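Local atomic coordinates of oxalate biosynthetic component 1 (Burkholderia thailandensis, PDB entry 5IKY), a protein that probably makes oxalate under quorum-sensing control, as a bifunctional enzyme that joins a serine hydrolase of the alpha/beta-hydrolase type to a lyase activity. Residues H595-T598 with A599-F603; A725-E728 with L729-L733. All coordinates share one frame; numbering follows the deposited sequence.

Overall arrangement
Both contacts are local, each made between successive turns of one helix: contact 1 on helix 592-602 and contact 2 on helix 715-734. They follow in that order along the chain, with centres 25 Å apart and nearest atoms about 16 Å apart, so they do not touch, though both lie on the same side of the chain's centre. Contact 1 falls inside the sequence family named as the cap domain, and the first segment of contact 2 does too. The helix of contact 1 packs on helices 562-579 and 629-641. That of contact 2 packs on helices 554-560 and 682-690 and reaches helix 849-860, in the part of the chain assigned to the alpha/beta-hydrolase family, and so joins cap helices to the hydrolase part.

Contact 1 of 2, residues H595-T598 with A599-F603; sequences HVLT and AARSF
Arg601 folds back along the helix over Leu597, the residue one turn before it. A bend at chi3 (-68°) swings the guanidinium back over the peptide, and Leu597 O lies over one face of the group, 3.7 Å from its plane and offset toward the rim. NH2 comes to 3.9 Å from Leu597 CB. The same carbonyl accepts Arg601 N at 2.9 Å in a nearly straight bond (167° at the hydrogen). A long, flexible arginine suits this partly exposed face, since its aliphatic part can lie against the helix while the guanidinium reaches back over the Leu597 carbonyl.

Ala599 N bonds to His595 O and Ala600 N to Val596 O, the latter at 2.7 Å. With only a methyl group, Ala599 lets helix 562-579 come close, at His578 and Leu579, while Ala600 meets Ile607 of a loop. Val596 packs into Ala633, Phe636 and Ala637 of helix 629-641.

Near the C-terminal end, Ser602 OG turns back to donate to Ala599 O at 2.7 Å, with chi1 at 61° placing it between the backbone N and the carbonyl carbon. It approaches from above the carbonyl plane, and Phe603 N reaches the same oxygen from the same face, so two donors grip it. The short serine side chain can thus bond to the preceding turn of its own helix. Phe603 then stacks its ring with that of His303. The whole is a regular alpha-helical i to i+4 ladder with a serine folded back onto the backbone, in the last turns of a cap-domain helix.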
ATOM      1  N   HIS A 595       1.633 -23.687  -5.862  1.00 97.91           N
ATOM      2  CA  HIS A 595       0.236 -23.734  -6.271  1.00 93.52           C
ATOM      3  C   HIS A 595      -0.681 -23.638  -5.058  1.00100.84           C
ATOM      4  O   HIS A 595      -1.648 -22.877  -5.057  1.00 97.56           O
ATOM      5  CB  HIS A 595      -0.060 -25.014  -7.056  1.00 86.56           C
ATOM      6  CG  HIS A 595      -1.475 -25.115  -7.533  1.00101.51           C
ATOM      7  ND1 HIS A 595      -2.028 -24.212  -8.417  1.00109.65           N
ATOM      8  CD2 HIS A 595      -2.452 -26.008  -7.249  1.00 97.71           C
ATOM      9  CE1 HIS A 595      -3.284 -24.545  -8.655  1.00109.16           C
ATOM     10  NE2 HIS A 595      -3.566 -25.632  -7.959  1.00101.78           N
ATOM     11  N   VAL A 596      -0.365 -24.417  -4.027  1.00101.34           N
ATOM     12  CA  VAL A 596      -1.152 -24.439  -2.800  1.00 93.62           C
ATOM     13  C   VAL A 596      -1.149 -23.078  -2.110  1.00 87.05           C
ATOM     14  O   VAL A 596      -2.206 -22.541  -1.774  1.00 87.26           O
ATOM     15  CB  VAL A 596      -0.631 -25.510  -1.817  1.00 87.05           C
ATOM     16  CG1 VAL A 596      -1.247 -25.320  -0.438  1.00 87.98           C
ATOM     17  CG2 VAL A 596      -0.922 -26.904  -2.349  1.00 83.00           C
ATOM     18  N   LEU A 597       0.042 -22.522  -1.911  1.00 86.23           N
ATOM     19  CA  LEU A 597       0.196 -21.237  -1.236  1.00 91.31           C
ATOM     20  C   LEU A 597      -0.544 -20.106  -1.950  1.00 96.55           C
ATOM     21  O   LEU A 597      -1.129 -19.238  -1.303  1.00 92.43           O
ATOM     22  CB  LEU A 597       1.677 -20.885  -1.101  1.00 92.87           C
ATOM     23  CG  LEU A 597       2.425 -21.621   0.013  1.00 96.16           C
ATOM     24  CD1 LEU A 597       3.915 -21.689  -0.289  1.00 94.34           C
ATOM     25  CD2 LEU A 597       2.175 -20.944   1.352  1.00 87.35           C
ATOM     26  N   THR A 598      -0.515 -20.119  -3.279  1.00108.73           N
ATOM     27  CA  THR A 598      -1.231 -19.115  -4.062  1.00108.12           C
ATOM     28  C   THR A 598      -2.737 -19.287  -3.912  1.00 97.77           C
ATOM     29  O   THR A 598      -3.476 -18.307  -3.819  1.00 92.60           O
ATOM     30  CB  THR A 598      -0.861 -19.179  -5.558  1.00104.20           C
ATOM     31  OG1 THR A 598      -0.774 -20.547  -5.972  1.00131.33           O
ATOM     32  CG2 THR A 598       0.474 -18.494  -5.808  1.00 83.81           C
ATOM     33  N   ALA A 599      -3.185 -20.538  -3.891  1.00 85.09           N
ATOM     34  CA  ALA A 599      -4.597 -20.838  -3.694  1.00 84.69           C
ATOM     35  C   ALA A 599      -5.033 -20.424  -2.294  1.00 94.15           C
ATOM     36  O   ALA A 599      -6.086 -19.818  -2.115  1.00103.00           O
ATOM     37  CB  ALA A 599      -4.867 -22.317  -3.924  1.00 75.34           C
ATOM     38  N   ALA A 600      -4.205 -20.745  -1.306  1.00 93.48           N
ATOM     39  CA  ALA A 600      -4.502 -20.414   0.082  1.00 85.76           C
ATOM     40  C   ALA A 600      -4.608 -18.906   0.288  1.00 89.93           C
ATOM     41  O   ALA A 600      -5.587 -18.422   0.859  1.00108.97           O
ATOM     42  CB  ALA A 600      -3.440 -21.003   0.999  1.00 86.75           C
ATOM     43  N   ARG A 601      -3.602 -18.170  -0.175  1.00 83.67           N
ATOM     44  CA  ARG A 601      -3.570 -16.717  -0.019  1.00 88.55           C
ATOM     45  C   ARG A 601      -4.777 -16.042  -0.664  1.00 99.50           C
ATOM     46  O   ARG A 601      -5.314 -15.074  -0.129  1.00100.25           O
ATOM     47  CB  ARG A 601      -2.280 -16.136  -0.609  1.00 88.34           C
ATOM     48  CG  ARG A 601      -1.152 -15.959   0.398  1.00 96.91           C
ATOM     49  CD  ARG A 601       0.000 -15.149  -0.183  1.00 97.08           C
ATOM     50  NE  ARG A 601       0.710 -15.867  -1.239  1.00116.68           N
ATOM     51  CZ  ARG A 601       1.825 -16.565  -1.048  1.00116.96           C
ATOM     52  NH1 ARG A 601       2.362 -16.642   0.162  1.00113.51           N
ATOM     53  NH2 ARG A 601       2.408 -17.185  -2.066  1.00 97.55           N
ATOM     54  N   SER A 602      -5.198 -16.563  -1.812  1.00106.11           N
ATOM     55  CA  SER A 602      -6.315 -15.983  -2.549  1.00105.66           C
ATOM     56  C   SER A 602      -7.647 -16.215  -1.839  1.00105.48           C
ATOM     57  O   SER A 602      -8.576 -15.417  -1.972  1.00 94.25           O
ATOM     58  CB  SER A 602      -6.370 -16.552  -3.968  1.00102.40           C
ATOM     59  OG  SER A 602      -6.562 -17.955  -3.947  1.00103.75           O
ATOM     60  N   PHE A 603      -7.737 -17.309  -1.088  1.00101.15           N
ATOM     61  CA  PHE A 603      -8.942 -17.612  -0.322  1.00 82.49           C
ATOM     62  C   PHE A 603      -8.908 -16.953   1.055  1.00 92.88           C
ATOM     63  O   PHE A 603      -9.835 -17.108   1.849  1.00 99.14           O
ATOM     64  CB  PHE A 603      -9.126 -19.123  -0.172  1.00 68.85           C
ATOM     65  CG  PHE A 603      -9.778 -19.779  -1.360  1.00 77.65           C
ATOM     66  CD1 PHE A 603      -9.024 -20.182  -2.450  1.00 75.19           C
ATOM     67  CD2 PHE A 603     -11.145 -20.000  -1.381  1.00 71.74           C
ATOM     68  CE1 PHE A 603      -9.620 -20.790  -3.539  1.00 77.48           C
ATOM     69  CE2 PHE A 603     -11.747 -20.606  -2.467  1.00 63.06           C
ATOM     70  CZ  PHE A 603     -10.983 -21.001  -3.547  1.00 77.98           C
TER

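Contact 2 of 2, residues A725-E728 with L729-L733; sequences ALRE and LTLEL
Residues Ala725 to Leu733 form continuous alpha helix, in which Leu729 N bonds to Ala725 O, Leu731 N to Arg727 O at 3.0 Å, and Glu732 N to Glu728 O, the last of these weak. Leu726 O is held twice. Thr730 N reaches it at 3.1 Å in a bent hydrogen bond (146° at the hydrogen), and Thr730 OG1 donates to it at 2.7 Å from the opposite face of the carbonyl plane. The hydroxyl gets there because chi1 of -60° sets OG1 beside its own backbone N, facing the preceding turn. A threonine hydroxyl bonded to the carbonyl four residues earlier is a common way for a helix to satisfy that side chain internally, and it leaves the methyl available for packing. Leu726 runs alongside it, pointing the same way, with CD2 3.5 Å from Thr730 OG1.

On another face Arg727 crosses Leu731 at an angle. Leu731 CD1 sits in the guanidinium plane at its edge, 3.3 Å from Arg727 NH2, and also lies 3.8 Å from Arg727 CG. The arginine chain, bent at chi3 (46°), curls round the leucine methyl and brings NH1 to 3.6 Å from Glu728 OE1, a long salt bridge; NH2 has a further weak, long ion pair with Glu845. These two long pairs would partly offset the cost of burying the guanidinium's charge.

Leucines and an alanine make much of the apolar packing on neighbouring helices. Ala725 and Leu729 lie against Leu687 of helix 682-690; Ala725 also meets Ile557 and Leu729 meets Leu558, both of helix 554-560. Leu726 packs on Leu684. Arg727 touches Ala850 and Ser851 of helix 849-860, while Leu731 meets the loop just before it, at Thr846 and Ile848.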
ATOM      1  N   ALA A 725      -7.014 -20.822  23.519  1.00 52.62           N
ATOM      2  CA  ALA A 725      -7.645 -22.017  22.977  1.00 65.70           C
ATOM      3  C   ALA A 725      -6.704 -22.725  22.011  1.00 67.52           C
ATOM      4  O   ALA A 725      -6.684 -23.954  21.934  1.00 79.64           O
ATOM      5  CB  ALA A 725      -8.951 -21.661  22.283  1.00 54.52           C
ATOM      6  N   LEU A 726      -5.923 -21.938  21.278  1.00 62.90           N
ATOM      7  CA  LEU A 726      -4.978 -22.474  20.306  1.00 60.86           C
ATOM      8  C   LEU A 726      -3.861 -23.229  21.017  1.00 65.10           C
ATOM      9  O   LEU A 726      -3.377 -24.245  20.521  1.00 69.82           O
ATOM     10  CB  LEU A 726      -4.403 -21.349  19.440  1.00 58.58           C
ATOM     11  CG  LEU A 726      -3.951 -21.692  18.018  1.00 66.49           C
ATOM     12  CD1 LEU A 726      -3.959 -20.442  17.152  1.00 59.81           C
ATOM     13  CD2 LEU A 726      -2.571 -22.327  18.010  1.00 71.99           C
ATOM     14  N   ARG A 727      -3.459 -22.729  22.181  1.00 68.22           N
ATOM     15  CA  ARG A 727      -2.436 -23.388  22.984  1.00 68.49           C
ATOM     16  C   ARG A 727      -2.920 -24.750  23.465  1.00 79.39           C
ATOM     17  O   ARG A 727      -2.211 -25.749  23.350  1.00 85.56           O
ATOM     18  CB  ARG A 727      -2.046 -22.521  24.184  1.00 73.28           C
ATOM     19  CG  ARG A 727      -1.044 -23.178  25.125  1.00 62.23           C
ATOM     20  CD  ARG A 727      -1.172 -22.629  26.539  1.00 68.37           C
ATOM     21  NE  ARG A 727      -2.570 -22.552  26.956  1.00 85.11           N
ATOM     22  CZ  ARG A 727      -3.305 -23.598  27.321  1.00 97.54           C
ATOM     23  NH1 ARG A 727      -4.570 -23.428  27.681  1.00100.41           N
ATOM     24  NH2 ARG A 727      -2.780 -24.816  27.326  1.00106.84           N
ATOM     25  N   GLU A 728      -4.136 -24.774  24.002  1.00 77.06           N
ATOM     26  CA  GLU A 728      -4.741 -25.996  24.522  1.00 66.22           C
ATOM     27  C   GLU A 728      -4.839 -27.089  23.461  1.00 69.38           C
ATOM     28  O   GLU A 728      -4.478 -28.240  23.708  1.00 74.79           O
ATOM     29  CB  GLU A 728      -6.131 -25.696  25.081  1.00 70.21           C
ATOM     30  CG  GLU A 728      -6.952 -26.930  25.417  1.00 71.07           C
ATOM     31  CD  GLU A 728      -6.866 -27.307  26.879  1.00102.90           C
ATOM     32  OE1 GLU A 728      -6.010 -26.740  27.591  1.00113.94           O
ATOM     33  OE2 GLU A 728      -7.658 -28.168  27.318  1.00122.48           O
ATOM     34  N   LEU A 729      -5.326 -26.721  22.281  1.00 66.95           N
ATOM     35  CA  LEU A 729      -5.533 -27.683  21.204  1.00 67.41           C
ATOM     36  C   LEU A 729      -4.216 -28.185  20.614  1.00 67.83           C
ATOM     37  O   LEU A 729      -4.118 -29.335  20.190  1.00 79.49           O
ATOM     38  CB  LEU A 729      -6.397 -27.069  20.101  1.00 65.15           C
ATOM     39  CG  LEU A 729      -7.864 -26.811  20.449  1.00 64.72           C
ATOM     40  CD1 LEU A 729      -8.579 -26.151  19.285  1.00 61.01           C
ATOM     41  CD2 LEU A 729      -8.560 -28.104  20.840  1.00 55.52           C
ATOM     42  N   THR A 730      -3.209 -27.320  20.586  1.00 61.92           N
ATOM     43  CA  THR A 730      -1.915 -27.682  20.020  1.00 62.88           C
ATOM     44  C   THR A 730      -1.146 -28.609  20.957  1.00 73.28           C
ATOM     45  O   THR A 730      -0.516 -29.570  20.514  1.00 81.97           O
ATOM     46  CB  THR A 730      -1.065 -26.435  19.715  1.00 61.49           C
ATOM     47  OG1 THR A 730      -1.759 -25.601  18.778  1.00 58.38           O
ATOM     48  CG2 THR A 730       0.277 -26.833  19.123  1.00 58.11           C
ATOM     49  N   LEU A 731      -1.210 -28.320  22.254  1.00 72.11           N
ATOM     50  CA  LEU A 731      -0.532 -29.132  23.258  1.00 77.14           C
ATOM     51  C   LEU A 731      -1.049 -30.563  23.256  1.00 87.27           C
ATOM     52  O   LEU A 731      -0.271 -31.512  23.357  1.00 99.19           O
ATOM     53  CB  LEU A 731      -0.701 -28.520  24.648  1.00 67.18           C
ATOM     54  CG  LEU A 731       0.182 -27.309  24.948  1.00 75.70           C
ATOM     55  CD1 LEU A 731      -0.214 -26.673  26.263  1.00 82.62           C
ATOM     56  CD2 LEU A 731       1.644 -27.719  24.971  1.00 83.71           C
ATOM     57  N   GLU A 732      -2.364 -30.712  23.138  1.00 77.59           N
ATOM     58  CA  GLU A 732      -2.975 -32.032  23.096  1.00 83.53           C
ATOM     59  C   GLU A 732      -2.468 -32.814  21.885  1.00100.50           C
ATOM     60  O   GLU A 732      -2.250 -34.025  21.957  1.00 96.27           O
ATOM     61  CB  GLU A 732      -4.501 -31.916  23.068  1.00 67.16           C
ATOM     62  CG  GLU A 732      -5.208 -32.969  22.230  1.00 97.30           C
ATOM     63  CD  GLU A 732      -6.718 -32.820  22.266  1.00121.81           C
ATOM     64  OE1 GLU A 732      -7.198 -31.666  22.318  1.00119.14           O
ATOM     65  OE2 GLU A 732      -7.421 -33.854  22.250  1.00133.05           O
ATOM     66  N   LEU A 733      -2.245 -32.101  20.786  1.00 77.60           N
ATOM     67  CA  LEU A 733      -1.729 -32.711  19.568  1.00 79.91           C
ATOM     68  C   LEU A 733      -0.245 -33.047  19.703  1.00 93.82           C
ATOM     69  O   LEU A 733       0.269 -33.925  19.007  1.00105.48           O
ATOM     70  CB  LEU A 733      -1.954 -31.781  18.373  1.00 86.16           C
ATOM     71  CG  LEU A 733      -2.284 -32.435  17.032  1.00 91.50           C
ATOM     72  CD1 LEU A 733      -3.538 -33.291  17.151  1.00 95.02           C
ATOM     73  CD2 LEU A 733      -2.459 -31.378  15.956  1.00 90.65           C
TER